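Local coordinates for histidine acid phosphatase (Hafnia alvei, PDB 4ARU), which belongs to branch 2 of the histidine phosphatase superfamily, in which an alpha/beta part built on a central mixed sheet carries a second, largely helical part, at residues 167-170 against 174-177; 38-43 against 235-240; 11-16 against 71-76; 61-66 against 353-358. One frame throughout, in Å; residues are numbered along the deposited sequence.

Contact 1 (167-170 against 174-177); sequences LMSS and FPKS
Ser169 meets Phe174 twice, once through the backbone and once through its hydroxyl. The main link is a hydrogen bond from Phe174 N to Ser169 O, 3.0 Å long and nearly straight (168° at the hydrogen). It spans five residues, so it ties the last turn of helix 162-172 to the short 3-10 segment that begins at Phe174. Beside this bond lies Ser169 OG, 3.5 Å from Phe174 CB and 3.7 Å from Pro175 CD, a van der Waals contact in which the hydroxyl rests against CB of Phe174 and the ring carbon CD of Pro175. OG gets there because it stands anti to its own backbone nitrogen (chi1 -177°), which leans it toward the residues that follow the helix.

Phe174 begins by facing the helix, but its ring leads off, and the hydroxyl sees it only obliquely. One shell further out, Phe174 O is gripped by two donors of one residue, Ser177 OG at 2.7 Å and Ser177 N at 2.9 Å. The hydroxyl arrives in the carbonyl plane on a lone pair, which closes the turn. Ser177 is also the N-cap of helix 178-182, making a weak bond to Cys180 N. The Phe174 ring packs edge-to-face on Phe191 and meets Tyr179, while Met168, on another side of helix 162-172, lies against helices 213-229 and 243-262.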
loop_
_atom_site.group_PDB
_atom_site.type_symbol
_atom_site.label_atom_id
_atom_site.label_comp_id
_atom_site.label_asym_id
_atom_site.label_seq_id
_atom_site.Cartn_x
_atom_site.Cartn_y
_atom_site.Cartn_z
ATOM N N LEU A 167 8.616 6.199 23.048
ATOM C CA LEU A 167 7.442 5.337 23.251
ATOM C C LEU A 167 7.718 3.920 22.774
ATOM O O LEU A 167 7.385 2.954 23.446
ATOM C CB LEU A 167 6.218 5.896 22.541
ATOM C CG LEU A 167 4.939 5.057 22.574
ATOM C CD1 LEU A 167 4.457 4.882 23.996
ATOM C CD2 LEU A 167 3.884 5.716 21.709
ATOM N N MET A 168 8.351 3.795 21.625
ATOM C CA MET A 168 8.690 2.452 21.115
ATOM C C MET A 168 9.572 1.742 22.163
ATOM O O MET A 168 9.385 0.558 22.460
ATOM C CB MET A 168 9.420 2.515 19.774
ATOM C CG MET A 168 9.806 1.153 19.211
ATOM S SD MET A 168 8.448 -0.045 19.002
ATOM C CE MET A 168 7.684 0.521 17.517
ATOM N N SER A 169 10.579 2.436 22.659
ATOM C CA SER A 169 11.429 1.867 23.719
ATOM C C SER A 169 10.653 1.331 24.907
ATOM O O SER A 169 10.892 0.214 25.344
ATOM C CB SER A 169 12.472 2.908 24.147
ATOM O OG SER A 169 13.363 2.390 25.119
ATOM N N SER A 170 9.659 2.104 25.362
ATOM C CA SER A 170 8.878 1.716 26.521
ATOM C C SER A 170 7.973 0.517 26.205
ATOM O O SER A 170 7.842 -0.366 27.044
ATOM C CB SER A 170 8.094 2.930 27.082
ATOM O OG SER A 170 7.048 3.335 26.235
ATOM N N PHE A 174 12.778 -1.961 26.030
ATOM C CA PHE A 174 14.112 -2.004 25.438
ATOM C C PHE A 174 15.255 -1.980 26.462
ATOM O O PHE A 174 16.234 -2.709 26.320
ATOM C CB PHE A 174 14.258 -0.900 24.364
ATOM C CG PHE A 174 15.665 -0.777 23.786
ATOM C CD1 PHE A 174 16.146 -1.701 22.854
ATOM C CD2 PHE A 174 16.476 0.274 24.136
ATOM C CE1 PHE A 174 17.419 -1.561 22.333
ATOM C CE2 PHE A 174 17.749 0.407 23.608
ATOM C CZ PHE A 174 18.208 -0.506 22.701
ATOM N N PRO A 175 15.171 -1.117 27.479
ATOM C CA PRO A 175 16.313 -1.032 28.392
ATOM C C PRO A 175 16.615 -2.353 29.132
ATOM O O PRO A 175 17.755 -2.557 29.592
ATOM C CB PRO A 175 15.888 0.070 29.376
ATOM C CG PRO A 175 14.931 0.918 28.608
ATOM C CD PRO A 175 14.185 -0.033 27.735
ATOM N N LYS A 176 15.600 -3.212 29.235
ATOM C CA LYS A 176 15.763 -4.519 29.869
ATOM C C LYS A 176 16.031 -5.644 28.880
ATOM O O LYS A 176 16.033 -6.812 29.288
ATOM C CB LYS A 176 14.516 -4.877 30.665
ATOM C CG LYS A 176 14.211 -3.921 31.808
ATOM C CD LYS A 176 12.740 -4.078 32.143
ATOM C CE LYS A 176 12.299 -3.388 33.424
ATOM N NZ LYS A 176 10.800 -3.412 33.431
ATOM N N SER A 177 16.319 -5.293 27.635
ATOM C CA SER A 177 16.393 -6.263 26.548
ATOM C C SER A 177 17.800 -6.860 26.460
ATOM O O SER A 177 18.775 -6.270 26.940
ATOM C CB SER A 177 16.038 -5.603 25.242
ATOM O OG SER A 177 17.088 -4.744 24.818
#

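Contact 2 (38-43 against 235-240); sequences QWPEWP and VAWGNI
Trp237 carries the contact with two parts of its indole, a polar edge on Gln38 and a carbon edge on Trp39. The tight part is a T-shaped stack: the six-membered ring of Trp237 turns its edge to one face of the Trp39 indole, with centroids 4.8 Å apart and planes at 67°. CZ2 of Trp237 stands over the centre of that face, and its CH2 comes to 3.7 Å from Trp39 CZ2. Trp237 NE1 donates to Gln38 O at 2.8 Å; the oxygen lies in the indole plane, but the nitrogen sits well above the carbonyl plane, 61° out of it. Bond and stack together probably hold the indole's tilt and rotation.

Elsewhere the fit is looser. Pro40 CD approaches Trp237 NE1 only to 4.3 Å, and Gln38 is exposed. Ala236, Trp237 and Gly238 all have positive phi, in a turn held by Gly238 N bonding to Val235 O. Trp39 NE1 bonds to Met31 O. The tryptophan pair thus joins two irregular loops, 38-43 between helices 29-33 and 51-70, and 235-240 between helices 213-229 and 243-262; Trp39 packs on Leu220 of helix 213-229, and Trp237 touches Leu172 at the end of helix 162-172.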
loop_
_atom_site.group_PDB
_atom_site.type_symbol
_atom_site.label_atom_id
_atom_site.label_comp_id
_atom_site.label_asym_id
_atom_site.label_seq_id
_atom_site.Cartn_x
_atom_site.Cartn_y
_atom_site.Cartn_z
ATOM N N GLN A 38 8.738 -12.169 24.539
ATOM C CA GLN A 38 8.772 -13.098 23.413
ATOM C C GLN A 38 7.727 -12.680 22.404
ATOM O O GLN A 38 6.573 -12.465 22.773
ATOM C CB GLN A 38 8.477 -14.520 23.886
ATOM C CG GLN A 38 9.386 -14.960 25.021
ATOM C CD GLN A 38 10.872 -14.611 24.829
ATOM O OE1 GLN A 38 11.483 -13.883 25.651
ATOM N NE2 GLN A 38 11.468 -15.134 23.762
ATOM N N TRP A 39 8.135 -12.583 21.142
ATOM C CA TRP A 39 7.197 -12.313 20.102
ATOM C C TRP A 39 6.176 -13.463 19.935
ATOM O O TRP A 39 6.551 -14.623 19.966
ATOM C CB TRP A 39 7.937 -12.059 18.784
ATOM C CG TRP A 39 8.701 -10.763 18.766
ATOM C CD1 TRP A 39 10.041 -10.592 19.052
ATOM C CD2 TRP A 39 8.200 -9.492 18.382
ATOM N NE1 TRP A 39 10.374 -9.266 18.876
ATOM C CE2 TRP A 39 9.261 -8.563 18.498
ATOM C CE3 TRP A 39 6.943 -9.023 18.000
ATOM C CZ2 TRP A 39 9.098 -7.221 18.191
ATOM C CZ3 TRP A 39 6.777 -7.694 17.725
ATOM C CH2 TRP A 39 7.856 -6.796 17.794
ATOM N N PRO A 40 4.911 -13.109 19.740
ATOM C CA PRO A 40 3.885 -14.160 19.674
ATOM C C PRO A 40 4.001 -14.962 18.365
ATOM O O PRO A 40 4.394 -14.420 17.323
ATOM C CB PRO A 40 2.574 -13.368 19.773
ATOM C CG PRO A 40 2.911 -12.000 19.355
ATOM C CD PRO A 40 4.298 -11.780 19.909
ATOM N N GLU A 41 3.679 -16.238 18.423
ATOM C CA GLU A 41 3.704 -17.077 17.221
ATOM C C GLU A 41 2.468 -16.825 16.377
ATOM O O GLU A 41 1.337 -16.807 16.890
ATOM C CB GLU A 41 3.861 -18.569 17.548
ATOM C CG GLU A 41 5.325 -19.028 17.712
ATOM C CD GLU A 41 6.124 -19.046 16.387
ATOM O OE1 GLU A 41 6.692 -17.989 15.972
ATOM O OE2 GLU A 41 6.210 -20.137 15.754
ATOM N N TRP A 42 2.686 -16.652 15.066
ATOM C CA TRP A 42 1.595 -16.508 14.097
ATOM C C TRP A 42 1.140 -17.882 13.599
ATOM O O TRP A 42 1.878 -18.872 13.693
ATOM C CB TRP A 42 2.057 -15.632 12.930
ATOM C CG TRP A 42 2.048 -14.209 13.321
ATOM C CD1 TRP A 42 2.908 -13.569 14.201
ATOM C CD2 TRP A 42 1.133 -13.221 12.887
ATOM N NE1 TRP A 42 2.564 -12.255 14.327
ATOM C CE2 TRP A 42 1.472 -12.013 13.537
ATOM C CE3 TRP A 42 0.071 -13.224 11.997
ATOM C CZ2 TRP A 42 0.764 -10.837 13.322
ATOM C CZ3 TRP A 42 -0.638 -12.051 11.797
ATOM C CH2 TRP A 42 -0.304 -10.892 12.463
ATOM N N PRO A 43 -0.090 -17.967 13.075
ATOM C CA PRO A 43 -0.652 -19.269 12.723
ATOM C C PRO A 43 -0.354 -19.695 11.282
ATOM O O PRO A 43 -0.900 -20.700 10.826
ATOM C CB PRO A 43 -2.142 -19.049 12.911
ATOM C CG PRO A 43 -2.310 -17.644 12.505
ATOM C CD PRO A 43 -1.127 -16.922 13.089
ATOM N N VAL A 235 -1.347 -7.837 22.009
ATOM C CA VAL A 235 -0.707 -6.959 21.029
ATOM C C VAL A 235 0.370 -6.191 21.743
ATOM O O VAL A 235 0.117 -5.557 22.768
ATOM C CB VAL A 235 -1.736 -5.980 20.412
ATOM C CG1 VAL A 235 -1.056 -4.951 19.540
ATOM C CG2 VAL A 235 -2.794 -6.765 19.633
ATOM N N ALA A 236 1.593 -6.287 21.254
ATOM C CA ALA A 236 2.692 -5.581 21.861
ATOM C C ALA A 236 2.710 -5.818 23.378
ATOM O O ALA A 236 2.944 -4.911 24.173
ATOM C CB ALA A 236 2.630 -4.103 21.537
ATOM N N TRP A 237 2.499 -7.067 23.777
ATOM C CA TRP A 237 2.574 -7.452 25.187
ATOM C C TRP A 237 1.681 -6.652 26.135
ATOM O O TRP A 237 1.994 -6.470 27.305
ATOM C CB TRP A 237 4.035 -7.498 25.686
ATOM C CG TRP A 237 4.905 -8.201 24.661
ATOM C CD1 TRP A 237 5.016 -9.536 24.490
ATOM C CD2 TRP A 237 5.718 -7.600 23.662
ATOM N NE1 TRP A 237 5.817 -9.816 23.430
ATOM C CE2 TRP A 237 6.264 -8.639 22.887
ATOM C CE3 TRP A 237 6.011 -6.281 23.326
ATOM C CZ2 TRP A 237 7.103 -8.402 21.807
ATOM C CZ3 TRP A 237 6.855 -6.064 22.230
ATOM C CH2 TRP A 237 7.394 -7.112 21.519
ATOM N N GLY A 238 0.574 -6.170 25.593
ATOM C CA GLY A 238 -0.367 -5.367 26.327
ATOM C C GLY A 238 0.058 -3.920 26.559
ATOM O O GLY A 238 -0.589 -3.238 27.345
ATOM N N ASN A 239 1.062 -3.426 25.843
ATOM C CA ASN A 239 1.648 -2.133 26.123
ATOM C C ASN A 239 1.170 -0.971 25.272
ATOM O O ASN A 239 1.672 0.119 25.486
ATOM C CB ASN A 239 3.154 -2.230 26.077
ATOM C CG ASN A 239 3.699 -3.104 27.162
ATOM O OD1 ASN A 239 3.063 -3.264 28.201
ATOM N ND2 ASN A 239 4.876 -3.688 26.932
ATOM N N ILE A 240 0.192 -1.181 24.393
ATOM C CA ILE A 240 -0.418 -0.083 23.619
ATOM C C ILE A 240 -1.861 0.073 24.116
ATOM O O ILE A 240 -2.687 -0.865 24.027
ATOM C CB ILE A 240 -0.353 -0.315 22.100
ATOM C CG1 ILE A 240 1.068 -0.576 21.662
ATOM C CG2 ILE A 240 -0.941 0.910 21.407
ATOM C CD1 ILE A 240 1.150 -1.019 20.224
#

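Contact 3 (11-16 against 71-76); sequences ERVVIL and QGLLPK. Unlike the reference sequence in segment 11-16: Arg12 (reference Lys).
Val13 and Glu11 of strand 9-18 meet Leu73, just beyond the Schellman motif that ends helix 51-70, so the contact joins the end of a helix to the sheet on which that helix packs. Gly72, with positive phi, is the C-prime residue of the motif: Leu73 N reaches back to Phe68 O, and Gly72 N to Gln69 O. The reversal delivers Leu73 pointing at the strand.

The two branches of Leu73 divide the work: CD2 makes the apolar contact, with Val13, and CD1 a van der Waals contact with the peptide between Glu11 and Arg12. CG lies anti to the backbone nitrogen (chi1 -168°), which extends the side chain toward the sheet. CD2 lies 3.5 Å from Val13 CG2, although Val13 has a second conformer, which leaves the exact closeness of this pair doubtful. Leu73 also touches Ile300 of strand 300-305, and Val13 touches Phe68 and Val337.

Polar bonds do not cross between the segments; they hold the strand from outside. Glu11 and Arg12 form a classic beta bulge in strand 9-18, opposite Arg340 of the antiparallel strand 335-342. Glu11 OE1 forms a salt bridge with Arg340 NE, and Arg12, a lysine in the reference sequence, bonds through NE to Ala281 O. Both side chains point away from Leu73 and leave the backbone between them to be covered by its methyl. There Leu73 CD1 lies 3.4 Å from Glu11 O and 3.7 Å from Glu11 C.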
loop_
_atom_site.group_PDB
_atom_site.type_symbol
_atom_site.label_atom_id
_atom_site.label_comp_id
_atom_site.label_asym_id
_atom_site.label_seq_id
_atom_site.Cartn_x
_atom_site.Cartn_y
_atom_site.Cartn_z
ATOM N N GLU A 11 -17.440 4.569 -15.669
ATOM C CA GLU A 11 -17.174 3.653 -16.799
ATOM C C GLU A 11 -16.276 2.474 -16.388
ATOM O O GLU A 11 -16.427 1.385 -16.912
ATOM C CB GLU A 11 -16.524 4.384 -17.965
ATOM C CG GLU A 11 -17.517 5.338 -18.629
ATOM C CD GLU A 11 -17.128 5.755 -20.011
ATOM O OE1 GLU A 11 -15.950 5.575 -20.370
ATOM O OE2 GLU A 11 -18.011 6.243 -20.740
ATOM N N ARG A 12 -15.327 2.691 -15.497
ATOM C CA ARG A 12 -14.510 1.610 -14.984
ATOM C C ARG A 12 -13.621 2.043 -13.885
ATOM O O ARG A 12 -13.464 3.240 -13.628
ATOM C CB ARG A 12 -13.719 0.972 -16.071
ATOM C CG ARG A 12 -12.905 1.912 -16.889
ATOM C CD ARG A 12 -12.331 1.081 -18.022
ATOM N NE ARG A 12 -11.497 1.852 -18.953
ATOM C CZ ARG A 12 -11.930 2.536 -19.996
ATOM N NH1 ARG A 12 -13.234 2.639 -20.261
ATOM N NH2 ARG A 12 -11.034 3.163 -20.757
ATOM N N VAL A 13 -13.043 1.066 -13.209
ATOM C CA VAL A 13 -12.253 1.279 -12.001
ATOM C C VAL A 13 -10.965 0.479 -12.090
ATOM O O VAL A 13 -10.949 -0.644 -12.659
ATOM C CB VAL A 13 -13.049 0.831 -10.761
ATOM C CG1 VAL A 13 -12.263 1.043 -9.484
ATOM C CG2 VAL A 13 -14.349 1.587 -10.681
ATOM N N VAL A 14 -9.914 1.025 -11.501
ATOM C CA VAL A 14 -8.654 0.325 -11.305
ATOM C C VAL A 14 -8.304 0.459 -9.833
ATOM O O VAL A 14 -8.207 1.585 -9.305
ATOM C CB VAL A 14 -7.525 0.893 -12.164
ATOM C CG1 VAL A 14 -6.239 0.080 -11.920
ATOM C CG2 VAL A 14 -7.914 1.000 -13.608
ATOM N N ILE A 15 -8.127 -0.660 -9.159
ATOM C CA ILE A 15 -7.880 -0.717 -7.759
ATOM C C ILE A 15 -6.477 -1.245 -7.515
ATOM O O ILE A 15 -6.166 -2.342 -7.980
ATOM C CB ILE A 15 -8.880 -1.662 -7.091
ATOM C CG1 ILE A 15 -10.322 -1.195 -7.408
ATOM C CG2 ILE A 15 -8.649 -1.754 -5.594
ATOM C CD1 ILE A 15 -11.399 -2.120 -6.906
ATOM N N LEU A 16 -5.631 -0.478 -6.852
ATOM C CA LEU A 16 -4.285 -0.923 -6.474
ATOM C C LEU A 16 -4.346 -1.146 -4.981
ATOM O O LEU A 16 -4.416 -0.203 -4.173
ATOM C CB LEU A 16 -3.210 0.125 -6.861
ATOM C CG LEU A 16 -1.839 -0.261 -6.327
ATOM C CD1 LEU A 16 -1.316 -1.559 -6.938
ATOM C CD2 LEU A 16 -0.838 0.830 -6.599
ATOM N N GLN A 71 -23.395 2.124 -8.386
ATOM C CA GLN A 71 -22.929 3.041 -9.440
ATOM C C GLN A 71 -23.153 2.451 -10.847
ATOM O O GLN A 71 -22.740 3.030 -11.869
ATOM C CB GLN A 71 -21.455 3.431 -9.214
ATOM C CG GLN A 71 -21.163 4.060 -7.826
ATOM C CD GLN A 71 -19.678 4.177 -7.452
ATOM O OE1 GLN A 71 -18.891 3.201 -7.474
ATOM N NE2 GLN A 71 -19.284 5.392 -7.055
ATOM N N GLY A 72 -23.827 1.313 -10.926
ATOM C CA GLY A 72 -24.213 0.734 -12.214
ATOM C C GLY A 72 -23.133 -0.011 -12.964
ATOM O O GLY A 72 -23.349 -0.486 -14.100
ATOM N N LEU A 73 -21.986 -0.159 -12.307
ATOM C CA LEU A 73 -20.828 -0.755 -12.922
ATOM C C LEU A 73 -20.912 -2.292 -12.906
ATOM O O LEU A 73 -20.493 -2.941 -13.891
ATOM C CB LEU A 73 -19.585 -0.208 -12.202
ATOM C CG LEU A 73 -18.279 -0.518 -12.918
ATOM C CD1 LEU A 73 -18.223 0.120 -14.301
ATOM C CD2 LEU A 73 -17.124 -0.122 -12.014
ATOM N N LEU A 74 -21.449 -2.897 -11.847
ATOM C CA LEU A 74 -21.710 -4.356 -11.733
ATOM C C LEU A 74 -23.196 -4.662 -11.528
ATOM O O LEU A 74 -23.893 -3.804 -11.051
ATOM C CB LEU A 74 -21.027 -4.891 -10.485
ATOM C CG LEU A 74 -19.514 -4.944 -10.541
ATOM C CD1 LEU A 74 -19.058 -5.389 -9.161
ATOM C CD2 LEU A 74 -19.109 -5.944 -11.624
ATOM N N PRO A 75 -23.645 -5.940 -11.775
ATOM C CA PRO A 75 -25.059 -6.297 -11.643
ATOM C C PRO A 75 -25.512 -6.346 -10.204
ATOM O O PRO A 75 -24.685 -6.611 -9.299
ATOM C CB PRO A 75 -25.133 -7.702 -12.290
ATOM C CG PRO A 75 -23.761 -8.268 -12.147
ATOM C CD PRO A 75 -22.820 -7.103 -12.188
ATOM N N LYS A 76 -26.800 -6.062 -9.964
ATOM C CA LYS A 76 -27.267 -5.908 -8.580
ATOM C C LYS A 76 -27.393 -7.276 -7.891
ATOM O O LYS A 76 -27.327 -7.373 -6.649
ATOM C CB LYS A 76 -28.615 -5.187 -8.480
ATOM C CG LYS A 76 -28.692 -3.763 -9.033
ATOM C CD LYS A 76 -27.914 -2.749 -8.228
ATOM C CE LYS A 76 -28.344 -1.322 -8.545
ATOM N NZ LYS A 76 -28.021 -0.906 -9.952
#

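Contact 4 (61-66 against 353-358); sequences GGFYRE and NMVYQT
Val355 gives up more surface here than any other residue, and a single methyl does the touching: CG1 is approached by two aromatic rings of helix 51-70. Phe63 CE2 lies 4.2 Å from Val355 CG1, and Tyr64 CE1 lies 4.2 Å from the same methyl. The two ring carbons reach it from directions roughly at right angles, so CG1 fits into the corner between the rings; both meet it obliquely.

Adjacent residues on a helix point about 100° apart, and the first torsions make up the difference. Phe63 starts toward the strand and keeps its ring anti to the backbone nitrogen (chi1 177°). Tyr64 starts off to one side, but with chi1 -71° its ring swings in beside the other. On the strand, Val355 faces the helix, while its neighbour Tyr356 points the other way and bonds through OH to Pro324 O.

Around this group Val355 also touches Met60 and Arg67 of the same helix, together with Val337 and Ser376 of the flanking strands. Tyr64 continues across the sheet onto Ala335 and Val337, and Phe63 onto Pro373. A polar tie lies beside the apolar patch, where Gln357 NE2 bonds to Leu56 O. The closest alpha carbons, those of Tyr64 and Val355, are 9.6 Å apart, a spacing filled by a single layer of side chains. A helix laid in this way on one face of a mixed sheet is characteristic of the alpha/beta part of histidine phosphatases.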
loop_
_atom_site.group_PDB
_atom_site.type_symbol
_atom_site.label_atom_id
_atom_site.label_comp_id
_atom_site.label_asym_id
_atom_site.label_seq_id
_atom_site.Cartn_x
_atom_site.Cartn_y
_atom_site.Cartn_z
ATOM N N GLY A 61 -14.046 -6.924 -0.523
ATOM C CA GLY A 61 -14.663 -7.324 -1.803
ATOM C C GLY A 61 -16.164 -7.105 -1.787
ATOM O O GLY A 61 -16.727 -6.615 -2.765
ATOM N N GLY A 62 -16.820 -7.510 -0.711
ATOM C CA GLY A 62 -18.274 -7.305 -0.530
ATOM C C GLY A 62 -18.626 -5.832 -0.539
ATOM O O GLY A 62 -19.664 -5.461 -1.075
ATOM N N PHE A 63 -17.799 -5.007 0.070
ATOM C CA PHE A 63 -18.057 -3.565 0.068
ATOM C C PHE A 63 -17.939 -3.014 -1.351
ATOM O O PHE A 63 -18.810 -2.259 -1.818
ATOM C CB PHE A 63 -17.080 -2.843 0.990
ATOM C CG PHE A 63 -17.258 -1.344 0.953
ATOM C CD1 PHE A 63 -18.391 -0.762 1.520
ATOM C CD2 PHE A 63 -16.361 -0.546 0.260
ATOM C CE1 PHE A 63 -18.588 0.626 1.457
ATOM C CE2 PHE A 63 -16.553 0.827 0.183
ATOM C CZ PHE A 63 -17.676 1.397 0.787
ATOM N N TYR A 64 -16.881 -3.401 -2.042
ATOM C CA TYR A 64 -16.695 -2.995 -3.425
ATOM C C TYR A 64 -17.870 -3.423 -4.297
ATOM O O TYR A 64 -18.343 -2.652 -5.148
ATOM C CB TYR A 64 -15.395 -3.558 -4.027
ATOM C CG TYR A 64 -14.099 -2.987 -3.526
ATOM C CD1 TYR A 64 -13.822 -1.632 -3.576
ATOM C CD2 TYR A 64 -13.120 -3.835 -3.021
ATOM C CE1 TYR A 64 -12.589 -1.157 -3.085
ATOM C CE2 TYR A 64 -11.900 -3.358 -2.561
ATOM C CZ TYR A 64 -11.666 -2.036 -2.565
ATOM O OH TYR A 64 -10.383 -1.664 -2.088
ATOM N N ARG A 65 -18.374 -4.630 -4.071
ATOM C CA ARG A 65 -19.568 -5.087 -4.794
ATOM C C ARG A 65 -20.733 -4.128 -4.593
ATOM O O ARG A 65 -21.357 -3.688 -5.567
ATOM C CB ARG A 65 -19.962 -6.527 -4.413
ATOM C CG ARG A 65 -21.217 -7.045 -5.108
ATOM C CD ARG A 65 -21.082 -6.874 -6.622
ATOM N NE ARG A 65 -22.207 -7.390 -7.414
ATOM C CZ ARG A 65 -22.389 -8.675 -7.744
ATOM N NH1 ARG A 65 -21.532 -9.622 -7.370
ATOM N NH2 ARG A 65 -23.447 -9.020 -8.471
ATOM N N GLU A 66 -21.014 -3.758 -3.340
ATOM C CA GLU A 66 -22.148 -2.892 -3.062
ATOM C C GLU A 66 -21.916 -1.519 -3.691
ATOM O O GLU A 66 -22.872 -0.966 -4.247
ATOM C CB GLU A 66 -22.371 -2.716 -1.570
ATOM C CG GLU A 66 -22.897 -3.924 -0.835
ATOM C CD GLU A 66 -23.582 -3.603 0.505
ATOM O OE1 GLU A 66 -24.104 -2.490 0.722
ATOM O OE2 GLU A 66 -23.634 -4.519 1.352
ATOM N N ASN A 353 -9.543 7.690 -4.743
ATOM C CA ASN A 353 -9.819 7.568 -3.312
ATOM C C ASN A 353 -8.922 6.533 -2.678
ATOM O O ASN A 353 -8.580 5.546 -3.313
ATOM C CB ASN A 353 -11.264 7.134 -3.044
ATOM C CG ASN A 353 -12.273 8.258 -3.295
ATOM O OD1 ASN A 353 -12.500 8.615 -4.434
ATOM N ND2 ASN A 353 -12.872 8.790 -2.236
ATOM N N MET A 354 -8.573 6.751 -1.427
ATOM C CA MET A 354 -7.966 5.708 -0.607
ATOM C C MET A 354 -9.081 5.051 0.158
ATOM O O MET A 354 -9.699 5.706 0.973
ATOM C CB MET A 354 -6.915 6.268 0.355
ATOM C CG MET A 354 -6.049 5.227 1.013
ATOM S SD MET A 354 -4.969 4.337 -0.195
ATOM C CE MET A 354 -4.460 3.194 1.091
ATOM N N VAL A 355 -9.292 3.756 -0.077
ATOM C CA VAL A 355 -10.411 3.028 0.557
ATOM C C VAL A 355 -9.817 1.957 1.462
ATOM O O VAL A 355 -8.848 1.291 1.079
ATOM C CB VAL A 355 -11.310 2.398 -0.521
ATOM C CG1 VAL A 355 -12.474 1.608 0.088
ATOM C CG2 VAL A 355 -11.868 3.488 -1.430
ATOM N N TYR A 356 -10.325 1.863 2.670
ATOM C CA TYR A 356 -9.659 1.096 3.737
ATOM C C TYR A 356 -10.559 0.749 4.880
ATOM O O TYR A 356 -11.588 1.372 5.079
ATOM C CB TYR A 356 -8.476 1.918 4.260
ATOM C CG TYR A 356 -8.957 3.157 4.977
ATOM C CD1 TYR A 356 -9.363 4.289 4.283
ATOM C CD2 TYR A 356 -9.080 3.193 6.389
ATOM C CE1 TYR A 356 -9.788 5.414 4.936
ATOM C CE2 TYR A 356 -9.559 4.292 7.039
ATOM C CZ TYR A 356 -9.950 5.405 6.292
ATOM O OH TYR A 356 -10.440 6.499 6.939
ATOM N N GLN A 357 -10.148 -0.280 5.616
ATOM C CA GLN A 357 -10.709 -0.577 6.897
ATOM C C GLN A 357 -9.987 0.214 7.986
ATOM O O GLN A 357 -8.750 0.247 8.032
ATOM C CB GLN A 357 -10.602 -2.061 7.177
ATOM C CG GLN A 357 -11.614 -2.877 6.380
ATOM C CD GLN A 357 -11.085 -4.218 5.916
ATOM O OE1 GLN A 357 -10.047 -4.287 5.231
ATOM N NE2 GLN A 357 -11.870 -5.253 6.131
ATOM N N THR A 358 -10.775 0.819 8.853
ATOM C CA THR A 358 -10.242 1.415 10.071
ATOM C C THR A 358 -9.589 0.365 10.928
ATOM O O THR A 358 -9.786 -0.847 10.759
ATOM C CB THR A 358 -11.298 2.146 10.897
ATOM O OG1 THR A 358 -12.211 1.195 11.452
ATOM C CG2 THR A 358 -12.045 3.180 10.116
#

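How the contacts relate
Contacts 3 and 4 belong to the central mixed sheet: their centres are 12 Å apart, and both involve helix 51-70 or the loop directly after it. They touch through Pro75 O and Arg65 NH2, a probable hydrogen bond. Contacts 1 and 2 lie 15 Å apart, centre to centre, among helices 162-172, 213-229 and 243-262, with about 47 Å between the centres of contacts 1 and 3. Contacts 2, 3 and 4 cross pairwise along the chain, which leaves the sheet for the helical region at 38-43, comes back for 51-76, leaves again for 167-240 and returns to the strands from 300 on, consistent with two parts threaded through each other along the sequence.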